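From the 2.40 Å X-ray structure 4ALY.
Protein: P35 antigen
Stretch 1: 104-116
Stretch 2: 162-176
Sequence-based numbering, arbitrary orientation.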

# COMPACT_ATOMS: atom_id res chain seq x y z
N GLY A 104 -2.01 -5.41 -17.20
CA GLY A 104 -0.91 -6.24 -17.73
C GLY A 104 -0.45 -7.28 -16.71
O GLY A 104 0.28 -8.21 -17.04
N MET A 105 -0.92 -7.16 -15.47
CA MET A 105 -0.40 -7.95 -14.42
C MET A 105 -1.08 -9.31 -14.24
O MET A 105 -0.61 -10.17 -13.51
CB MET A 105 -0.46 -7.16 -13.13
CG MET A 105 0.64 -6.13 -13.05
SD MET A 105 0.45 -5.06 -11.59
CE MET A 105 1.60 -6.00 -10.65
N ARG A 106 -2.20 -9.51 -14.89
CA ARG A 106 -2.94 -10.70 -14.58
C ARG A 106 -2.31 -12.01 -15.10
O ARG A 106 -2.28 -12.98 -14.36
CB ARG A 106 -4.35 -10.56 -15.10
CG ARG A 106 -5.01 -11.90 -15.21
CD ARG A 106 -6.29 -11.74 -16.00
NE ARG A 106 -7.34 -12.49 -15.39
CZ ARG A 106 -8.60 -12.07 -15.29
NH1 ARG A 106 -9.01 -10.89 -15.79
NH2 ARG A 106 -9.45 -12.87 -14.64
N ALA A 107 -1.79 -12.03 -16.34
CA ALA A 107 -1.36 -13.32 -16.95
C ALA A 107 -0.25 -14.00 -16.17
O ALA A 107 -0.26 -15.21 -16.10
CB ALA A 107 -0.94 -13.15 -18.43
N GLU A 108 0.72 -13.22 -15.61
CA GLU A 108 1.92 -13.78 -14.96
C GLU A 108 2.06 -13.54 -13.50
O GLU A 108 2.99 -14.10 -12.87
CB GLU A 108 3.21 -13.20 -15.52
CG GLU A 108 3.26 -12.98 -17.01
CD GLU A 108 3.29 -14.26 -17.78
OE1 GLU A 108 3.21 -15.36 -17.15
OE2 GLU A 108 3.40 -14.15 -19.01
N ILE A 109 1.22 -12.66 -12.95
CA ILE A 109 1.31 -12.38 -11.52
C ILE A 109 -0.01 -12.73 -10.90
O ILE A 109 -0.12 -13.76 -10.21
CB ILE A 109 1.71 -10.90 -11.27
CG1 ILE A 109 2.84 -10.49 -12.20
CG2 ILE A 109 2.08 -10.65 -9.79
CD1 ILE A 109 3.30 -9.04 -12.08
N PHE A 110 -1.06 -11.92 -11.13
CA PHE A 110 -2.22 -12.04 -10.23
C PHE A 110 -2.83 -13.43 -10.37
O PHE A 110 -3.34 -14.05 -9.42
CB PHE A 110 -3.25 -10.96 -10.50
CG PHE A 110 -2.78 -9.55 -10.25
CD1 PHE A 110 -1.77 -9.27 -9.34
CD2 PHE A 110 -3.41 -8.48 -10.88
CE1 PHE A 110 -1.38 -7.96 -9.07
CE2 PHE A 110 -3.06 -7.15 -10.60
CZ PHE A 110 -2.03 -6.88 -9.70
N SER A 111 -2.73 -13.98 -11.55
CA SER A 111 -3.33 -15.32 -11.68
C SER A 111 -2.38 -16.46 -11.22
O SER A 111 -2.74 -17.58 -11.39
CB SER A 111 -3.89 -15.58 -13.08
OG SER A 111 -2.83 -15.76 -13.97
N LYS A 112 -1.21 -16.14 -10.68
CA LYS A 112 -0.26 -17.14 -10.14
C LYS A 112 0.01 -17.00 -8.64
O LYS A 112 0.69 -17.86 -8.08
CB LYS A 112 1.14 -17.04 -10.75
CG LYS A 112 1.24 -16.83 -12.26
CD LYS A 112 0.93 -18.12 -12.97
CE LYS A 112 1.59 -18.13 -14.35
NZ LYS A 112 0.84 -19.28 -14.93
N ILE A 113 -0.48 -15.96 -7.99
CA ILE A 113 -0.15 -15.75 -6.60
C ILE A 113 -1.46 -15.77 -5.78
O ILE A 113 -2.51 -15.60 -6.36
CB ILE A 113 0.56 -14.39 -6.40
CG1 ILE A 113 -0.38 -13.24 -6.86
CG2 ILE A 113 1.93 -14.39 -7.10
CD1 ILE A 113 -0.04 -11.88 -6.31
N PHE A 114 -1.33 -15.95 -4.47
CA PHE A 114 -2.43 -15.91 -3.47
C PHE A 114 -2.32 -14.76 -2.50
O PHE A 114 -1.23 -14.41 -2.07
CB PHE A 114 -2.47 -17.18 -2.65
CG PHE A 114 -2.61 -18.37 -3.49
CD1 PHE A 114 -3.87 -18.74 -3.98
CD2 PHE A 114 -1.48 -19.11 -3.89
CE1 PHE A 114 -4.00 -19.81 -4.82
CE2 PHE A 114 -1.63 -20.20 -4.73
CZ PHE A 114 -2.89 -20.57 -5.17
N PHE A 115 -3.46 -14.25 -2.07
CA PHE A 115 -3.46 -13.13 -1.20
C PHE A 115 -2.70 -13.44 0.10
O PHE A 115 -1.79 -12.71 0.48
CB PHE A 115 -4.90 -12.64 -0.93
CG PHE A 115 -4.97 -11.38 -0.11
CD1 PHE A 115 -4.41 -10.19 -0.58
CD2 PHE A 115 -5.57 -11.37 1.14
CE1 PHE A 115 -4.47 -9.03 0.20
CE2 PHE A 115 -5.64 -10.20 1.92
CZ PHE A 115 -5.09 -9.03 1.45
N ASN A 116 -3.11 -14.50 0.77
CA ASN A 116 -2.44 -14.95 2.00
C ASN A 116 -2.43 -16.48 1.97
O ASN A 116 -3.19 -17.08 1.18
CB ASN A 116 -3.08 -14.38 3.29
CG ASN A 116 -4.57 -14.62 3.34
OD1 ASN A 116 -5.06 -15.65 2.87
ND2 ASN A 116 -5.31 -13.67 3.86
N TYR A 162 11.30 -17.00 -7.78
CA TYR A 162 11.26 -15.54 -7.49
C TYR A 162 9.84 -15.00 -7.28
O TYR A 162 9.67 -13.86 -6.94
CB TYR A 162 11.97 -14.79 -8.59
CG TYR A 162 13.35 -15.29 -8.80
CD1 TYR A 162 14.17 -15.64 -7.70
CD2 TYR A 162 13.86 -15.45 -10.06
CE1 TYR A 162 15.45 -16.08 -7.90
CE2 TYR A 162 15.12 -15.94 -10.27
CZ TYR A 162 15.91 -16.23 -9.18
OH TYR A 162 17.21 -16.64 -9.40
N ARG A 163 8.84 -15.84 -7.47
CA ARG A 163 7.45 -15.37 -7.40
C ARG A 163 7.06 -14.94 -5.98
O ARG A 163 6.28 -13.99 -5.80
CB ARG A 163 6.50 -16.44 -7.91
CG ARG A 163 5.02 -16.18 -7.70
CD ARG A 163 4.18 -17.08 -8.55
NE ARG A 163 4.71 -17.29 -9.90
CZ ARG A 163 4.52 -18.44 -10.58
NH1 ARG A 163 3.83 -19.42 -10.05
NH2 ARG A 163 5.01 -18.62 -11.78
N GLY A 164 7.64 -15.60 -4.97
CA GLY A 164 7.31 -15.28 -3.57
C GLY A 164 7.63 -13.83 -3.26
O GLY A 164 6.79 -13.09 -2.68
N LEU A 165 8.82 -13.39 -3.69
CA LEU A 165 9.23 -12.03 -3.37
C LEU A 165 8.33 -10.94 -4.05
O LEU A 165 8.03 -9.90 -3.42
CB LEU A 165 10.66 -11.86 -3.72
CG LEU A 165 11.22 -10.48 -3.45
CD1 LEU A 165 11.16 -10.14 -1.95
CD2 LEU A 165 12.65 -10.55 -3.96
N VAL A 166 7.85 -11.26 -5.27
CA VAL A 166 6.86 -10.46 -6.01
C VAL A 166 5.57 -10.23 -5.27
O VAL A 166 5.18 -9.09 -5.05
CB VAL A 166 6.58 -11.03 -7.41
CG1 VAL A 166 5.40 -10.31 -8.06
CG2 VAL A 166 7.85 -10.93 -8.26
N LYS A 167 4.97 -11.31 -4.85
CA LYS A 167 3.81 -11.31 -3.98
C LYS A 167 4.11 -10.48 -2.70
O LYS A 167 3.46 -9.45 -2.46
CB LYS A 167 3.42 -12.77 -3.70
CG LYS A 167 2.19 -12.97 -2.87
CD LYS A 167 2.54 -12.96 -1.40
CE LYS A 167 1.27 -13.00 -0.57
NZ LYS A 167 1.58 -12.42 0.78
N GLU A 168 5.14 -10.87 -1.94
CA GLU A 168 5.49 -10.20 -0.66
C GLU A 168 5.54 -8.67 -0.94
O GLU A 168 4.87 -7.85 -0.29
CB GLU A 168 6.89 -10.72 -0.24
CG GLU A 168 7.29 -11.05 1.22
CD GLU A 168 8.44 -12.12 1.29
OE1 GLU A 168 8.16 -13.33 0.99
OE2 GLU A 168 9.63 -11.78 1.64
N THR A 169 6.32 -8.28 -1.94
CA THR A 169 6.49 -6.89 -2.30
C THR A 169 5.15 -6.15 -2.57
O THR A 169 4.94 -5.07 -2.08
CB THR A 169 7.39 -6.82 -3.53
OG1 THR A 169 8.66 -7.46 -3.23
CG2 THR A 169 7.56 -5.42 -4.00
N LEU A 170 4.25 -6.80 -3.31
CA LEU A 170 3.06 -6.13 -3.77
C LEU A 170 2.03 -6.11 -2.64
O LEU A 170 1.29 -5.14 -2.43
CB LEU A 170 2.52 -6.84 -5.03
CG LEU A 170 3.21 -6.62 -6.40
CD1 LEU A 170 2.48 -7.39 -7.51
CD2 LEU A 170 3.28 -5.13 -6.76
N ILE A 171 1.98 -7.20 -1.91
CA ILE A 171 0.93 -7.36 -0.94
C ILE A 171 1.32 -6.90 0.46
O ILE A 171 0.60 -6.15 1.10
CB ILE A 171 0.45 -8.82 -0.98
CG1 ILE A 171 -0.16 -9.02 -2.39
CG2 ILE A 171 -0.49 -9.10 0.22
CD1 ILE A 171 -0.80 -10.37 -2.61
N ASN A 172 2.47 -7.34 0.92
CA ASN A 172 2.85 -7.10 2.30
C ASN A 172 3.47 -5.74 2.42
O ASN A 172 3.40 -5.17 3.51
CB ASN A 172 3.84 -8.16 2.76
CG ASN A 172 3.23 -9.56 2.76
OD1 ASN A 172 3.10 -10.12 3.80
ND2 ASN A 172 2.83 -10.09 1.61
N ARG A 173 4.03 -5.22 1.30
CA ARG A 173 4.46 -3.85 1.26
C ARG A 173 3.38 -2.88 0.68
O ARG A 173 2.76 -2.15 1.45
CB ARG A 173 5.93 -3.61 0.73
CG ARG A 173 6.20 -2.13 0.51
CD ARG A 173 7.49 -1.42 0.94
NE ARG A 173 8.59 -1.67 0.05
CZ ARG A 173 9.53 -0.78 -0.29
NH1 ARG A 173 9.53 0.47 0.15
NH2 ARG A 173 10.50 -1.18 -1.10
N GLY A 174 3.15 -2.85 -0.64
CA GLY A 174 2.33 -1.78 -1.23
C GLY A 174 0.88 -1.86 -0.83
O GLY A 174 0.31 -0.85 -0.30
N PHE A 175 0.28 -3.05 -0.99
CA PHE A 175 -1.10 -3.22 -0.52
C PHE A 175 -1.19 -2.84 0.97
O PHE A 175 -2.09 -2.07 1.36
CB PHE A 175 -1.64 -4.61 -0.81
CG PHE A 175 -2.88 -4.93 -0.04
CD1 PHE A 175 -4.14 -4.58 -0.53
CD2 PHE A 175 -2.80 -5.59 1.18
CE1 PHE A 175 -5.28 -4.90 0.19
CE2 PHE A 175 -3.93 -5.88 1.93
CZ PHE A 175 -5.17 -5.54 1.44
N SER A 176 -0.25 -3.30 1.80
CA SER A 176 -0.53 -3.23 3.27
C SER A 176 -0.56 -1.79 3.77
O SER A 176 -1.32 -1.47 4.65
CB SER A 176 0.52 -4.04 4.05
OG SER A 176 0.31 -5.39 3.81
O HOH W 1 -0.09 -12.14 3.05

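Stretch 2 is helical from Arg-163 through Ser-176, and the helix continues later in the chain. Stretch 1 contains a short helix that ends at Phe-110 and then runs on as loop. The two helices cross nearly at right angles, at 83°, with their axes 11.4 Å apart at closest approach. The loop comes nearer. The CA atoms of Ile-113 and Lys-167 are 6.5 Å apart, and those of Phe-115 and Ile-171 are 7.3 Å apart. Together the stretches bury 597 Å², counting both sides.

Each stretch makes its own backbone hydrogen bonds. Ile-109 N and Phe-110 N both donate to Met-105 O, at 3.1 and 3.0 Å. The second bond belongs to a wider, pi-type turn. The long helix has a similar turn, where Phe-175 N donates to Leu-170 O at 2.7 Å. No clear direct hydrogen bond joins the two stretches.

Several contacts are between apolar side chains. Leu-170 points toward stretch 1 and meets three of its side chains through CD1. Met-105 CE lies 3.5 Å from Leu-170 CD1, Ile-109 CG2 lies 4.0 Å from it, and Phe-110 CE1 lies 4.2 Å from it. Ile-109 CG2 also packs against Val-166 CG1 at 3.8 Å. Further along, Ile-113 CD1 approaches Ile-171 CD1 at 4.1 Å. These contacts keep hydrocarbon surface away from solvent.

The aromatic contact is edge-to-face. The edge of Phe-115 points at the face of Phe-175, with ring centroids 5.1 Å apart and planes at 87°. Phe-115 CZ comes within 3.4 Å of Phe-175 CE2. This arrangement sets the slightly positive ring edge against the electron-rich face. Phe-115 CE1 also touches Ile-171 CG2 at 4.0 Å.

Two long basic side chains of the helix also meet stretch 1, largely through carbon atoms. Arg-163 CG packs against Ile-113 CG2 at 3.6 Å. Lys-112 CB sits over one face of the Arg-163 guanidinium, 3.7 Å from Arg-163 NH1. Arg-163 NE and NH2 are hydrogen-bonded elsewhere in the structure. Lys-167 CE lies 3.2 Å from both Phe-114 O and Phe-115 O, so the polarized end of the lysine chain rests beside two carbonyls.

A water supplies a polar link. It donates to Phe-115 O at 3.1 Å and accepts from Lys-167 NZ at 2.8 Å. The bridge ties the loop backbone to the helix side chain.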